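Local coordinates for protein superoxide dismutase (Clostridium difficile, PDB 3TJT) that probably protects cells by converting superoxide radicals to hydrogen peroxide and oxygen at a bound iron ion, as a member of the iron/manganese superoxide dismutase family, at residues A[108-113]-A[141-146]. Sequence-based numbering, arbitrary orientation.
Sequences DRDFGS and DGKLSI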
ATOM      1  N   ASP A 108      17.898 -24.968  -7.447  1.00 24.20           N
ATOM      2  CA  ASP A 108      18.203 -25.489  -8.771  1.00 27.03           C
ATOM      3  C   ASP A 108      17.132 -26.483  -9.215  1.00 26.75           C
ATOM      4  O   ASP A 108      16.703 -26.462 -10.364  1.00 28.59           O
ATOM      5  CB  ASP A 108      19.582 -26.156  -8.792  1.00 29.32           C
ATOM      6  CG  ASP A 108      20.714 -25.150  -8.813  1.00 35.54           C
ATOM      7  OD1 ASP A 108      20.439 -23.938  -8.962  1.00 32.04           O
ATOM      8  OD2 ASP A 108      21.885 -25.574  -8.691  1.00 35.37           O
ATOM      9  N   ARG A 109      16.702 -27.341  -8.296  1.00 27.48           N
ATOM     10  CA  ARG A 109      15.685 -28.346  -8.601  1.00 26.17           C
ATOM     11  C   ARG A 109      14.367 -27.703  -9.032  1.00 31.87           C
ATOM     12  O   ARG A 109      13.767 -28.091 -10.035  1.00 29.61           O
ATOM     13  CB  ARG A 109      15.449 -29.237  -7.382  1.00 28.50           C
ATOM     14  CG  ARG A 109      14.486 -30.402  -7.618  1.00 32.05           C
ATOM     15  CD  ARG A 109      14.124 -31.062  -6.299  1.00 32.51           C
ATOM     16  NE  ARG A 109      13.357 -30.152  -5.449  1.00 34.05           N
ATOM     17  CZ  ARG A 109      13.375 -30.173  -4.122  1.00 35.31           C
ATOM     18  NH1 ARG A 109      14.125 -31.062  -3.484  1.00 36.17           N
ATOM     19  NH2 ARG A 109      12.646 -29.301  -3.431  1.00 29.43           N
ATOM     20  N   ASP A 110      13.922 -26.705  -8.277  1.00 28.75           N
ATOM     21  CA  ASP A 110      12.575 -26.173  -8.462  1.00 26.29           C
ATOM     22  C   ASP A 110      12.471 -24.994  -9.425  1.00 26.12           C
ATOM     23  O   ASP A 110      11.391 -24.718  -9.947  1.00 29.60           O
ATOM     24  CB  ASP A 110      11.960 -25.836  -7.105  1.00 28.28           C
ATOM     25  CG  ASP A 110      11.810 -27.060  -6.229  1.00 30.16           C
ATOM     26  OD1 ASP A 110      11.797 -28.181  -6.791  1.00 29.93           O
ATOM     27  OD2 ASP A 110      11.712 -26.919  -4.993  1.00 27.41           O
ATOM     28  N   PHE A 111      13.582 -24.304  -9.670  1.00 25.76           N
ATOM     29  CA  PHE A 111      13.571 -23.163 -10.583  1.00 28.64           C
ATOM     30  C   PHE A 111      14.503 -23.342 -11.780  1.00 29.67           C
ATOM     31  O   PHE A 111      14.489 -22.531 -12.708  1.00 30.04           O
ATOM     32  CB  PHE A 111      13.913 -21.864  -9.839  1.00 26.55           C
ATOM     33  CG  PHE A 111      12.954 -21.535  -8.730  1.00 25.15           C
ATOM     34  CD1 PHE A 111      11.774 -20.857  -8.995  1.00 25.56           C
ATOM     35  CD2 PHE A 111      13.226 -21.917  -7.428  1.00 24.42           C
ATOM     36  CE1 PHE A 111      10.883 -20.562  -7.979  1.00 23.74           C
ATOM     37  CE2 PHE A 111      12.339 -21.625  -6.400  1.00 23.78           C
ATOM     38  CZ  PHE A 111      11.168 -20.945  -6.678  1.00 23.74           C
ATOM     39  N   GLY A 112      15.308 -24.400 -11.760  1.00 30.00           N
ATOM     40  CA  GLY A 112      16.246 -24.651 -12.844  1.00 30.32           C
ATOM     41  C   GLY A 112      17.638 -24.115 -12.553  1.00 34.91           C
ATOM     42  O   GLY A 112      18.645 -24.793 -12.788  1.00 29.88           O
ATOM     43  N   SER A 113      17.700 -22.890 -12.044  1.00 30.10           N
ATOM     44  CA  SER A 113      18.972 -22.281 -11.670  1.00 29.99           C
ATOM     45  C   SER A 113      18.716 -21.121 -10.724  1.00 30.33           C
ATOM     46  O   SER A 113      17.576 -20.666 -10.589  1.00 25.40           O
ATOM     47  CB  SER A 113      19.709 -21.765 -12.905  1.00 31.98           C
ATOM     48  OG  SER A 113      19.055 -20.627 -13.436  1.00 32.66           O
ATOM     49  N   ASP A 141       6.804 -30.493   2.444  1.00 30.86           N
ATOM     50  CA  ASP A 141       7.718 -31.481   1.876  1.00 35.33           C
ATOM     51  C   ASP A 141       8.963 -30.862   1.230  1.00 38.49           C
ATOM     52  O   ASP A 141       9.801 -31.576   0.672  1.00 34.86           O
ATOM     53  CB  ASP A 141       6.987 -32.386   0.877  1.00 38.08           C
ATOM     54  CG  ASP A 141       6.837 -31.753  -0.495  1.00 47.78           C
ATOM     55  OD1 ASP A 141       5.913 -30.932  -0.687  1.00 51.28           O
ATOM     56  OD2 ASP A 141       7.639 -32.088  -1.395  1.00 55.63           O
ATOM     57  N   GLY A 142       9.078 -29.535   1.301  1.00 33.24           N
ATOM     58  CA  GLY A 142      10.282 -28.851   0.860  1.00 29.07           C
ATOM     59  C   GLY A 142      10.283 -28.350  -0.573  1.00 27.79           C
ATOM     60  O   GLY A 142      11.312 -27.890  -1.073  1.00 27.28           O
ATOM     61  N   LYS A 143       9.139 -28.436  -1.243  1.00 26.62           N
ATOM     62  CA  LYS A 143       9.014 -27.927  -2.603  1.00 27.97           C
ATOM     63  C   LYS A 143       8.959 -26.397  -2.560  1.00 22.46           C
ATOM     64  O   LYS A 143       8.178 -25.839  -1.800  1.00 24.70           O
ATOM     65  CB  LYS A 143       7.737 -28.476  -3.249  1.00 30.74           C
ATOM     66  CG  LYS A 143       7.523 -28.054  -4.688  1.00 32.89           C
ATOM     67  CD  LYS A 143       8.549 -28.697  -5.603  1.00 43.83           C
ATOM     68  CE  LYS A 143       8.278 -28.381  -7.066  1.00 45.69           C
ATOM     69  NZ  LYS A 143       9.377 -28.879  -7.947  1.00 44.40           N
ATOM     70  N   LEU A 144       9.779 -25.732  -3.373  1.00 23.83           N
ATOM     71  CA  LEU A 144       9.835 -24.264  -3.362  1.00 24.30           C
ATOM     72  C   LEU A 144       8.970 -23.619  -4.440  1.00 21.97           C
ATOM     73  O   LEU A 144       8.821 -24.156  -5.534  1.00 22.21           O
ATOM     74  CB  LEU A 144      11.280 -23.780  -3.531  1.00 22.74           C
ATOM     75  CG  LEU A 144      12.291 -24.201  -2.465  1.00 22.09           C
ATOM     76  CD1 LEU A 144      13.715 -23.767  -2.868  1.00 24.83           C
ATOM     77  CD2 LEU A 144      11.912 -23.645  -1.099  1.00 23.14           C
ATOM     78  N   SER A 145       8.420 -22.448  -4.124  1.00 21.44           N
ATOM     79  CA  SER A 145       7.700 -21.644  -5.095  1.00 22.82           C
ATOM     80  C   SER A 145       7.802 -20.179  -4.683  1.00 19.22           C
ATOM     81  O   SER A 145       8.203 -19.871  -3.567  1.00 20.30           O
ATOM     82  CB  SER A 145       6.225 -22.059  -5.162  1.00 22.22           C
ATOM     83  OG  SER A 145       5.586 -21.886  -3.908  1.00 22.72           O
ATOM     84  N   ILE A 146       7.453 -19.284  -5.595  1.00 20.92           N
ATOM     85  CA  ILE A 146       7.390 -17.860  -5.275  1.00 20.31           C
ATOM     86  C   ILE A 146       5.930 -17.405  -5.256  1.00 20.26           C
ATOM     87  O   ILE A 146       5.155 -17.771  -6.141  1.00 20.87           O
ATOM     88  CB  ILE A 146       8.194 -17.036  -6.286  1.00 19.14           C
ATOM     89  CG1 ILE A 146       9.689 -17.326  -6.101  1.00 21.50           C
ATOM     90  CG2 ILE A 146       7.911 -15.544  -6.107  1.00 21.15           C
ATOM     91  CD1 ILE A 146      10.544 -16.895  -7.260  1.00 21.69           C
TER
HETATM   92  O   HOH W   1       8.865 -26.243  -9.488  1.00 37.42           O
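R109 reaches from the end of helix 101-111 to the carbonyl of G142, in the turn that leads into strand 144-150. Its NH2 meets G142 O at 3.1 Å, at the guanidinium edge, but the bond is weak and bent (123°). Y201 OH of helix 194-202 also bonds this oxygen. The R109 chain is bent and turns NE and NH2 to grip the neighbouring D110 side-on. R109 NE donates to D110 OD1 in a straight bond of 2.8 Å, and R109 NH2 donates to D110 OD2.

D110 is the hub of the contact. Its CG lies anti to the carbonyl carbon (chi1 -62°), and the carboxylate faces the second segment. K143 NZ forms a salt bridge with D110 OD1 at 2.8 Å. The backbone N of L144 donates to D110 OD2, also at 2.8 Å and nearly straight (167°). Each oxygen is gripped from opposite faces: the R109 nitrogens come from one side of the carboxylate plane, and K143 NZ and L144 N from the other. A water accepts from K143 NZ and donates to D110 O, a second link.

F111 adds the apolar part. F111 CE2 lies 3.7 Å from L144 CB. Its CZ packs near S145 CA. F111 CE1 is 3.8 Å from I146 CD1. The ring thus spans three successive residues of this outer strand. F117 of the next helix stacks edge-to-face with it.

R109, D110 and K143 form a salt-bridge network. It ties the end of helix 101-111 to the start of an edge strand of the three-stranded antiparallel sheet, away from the iron site. Four donors, two to each oxygen, hold the carboxylate and fix its rotation. Two positive side chains and a backbone N-H beside D110 would be expected to favour its ionised form.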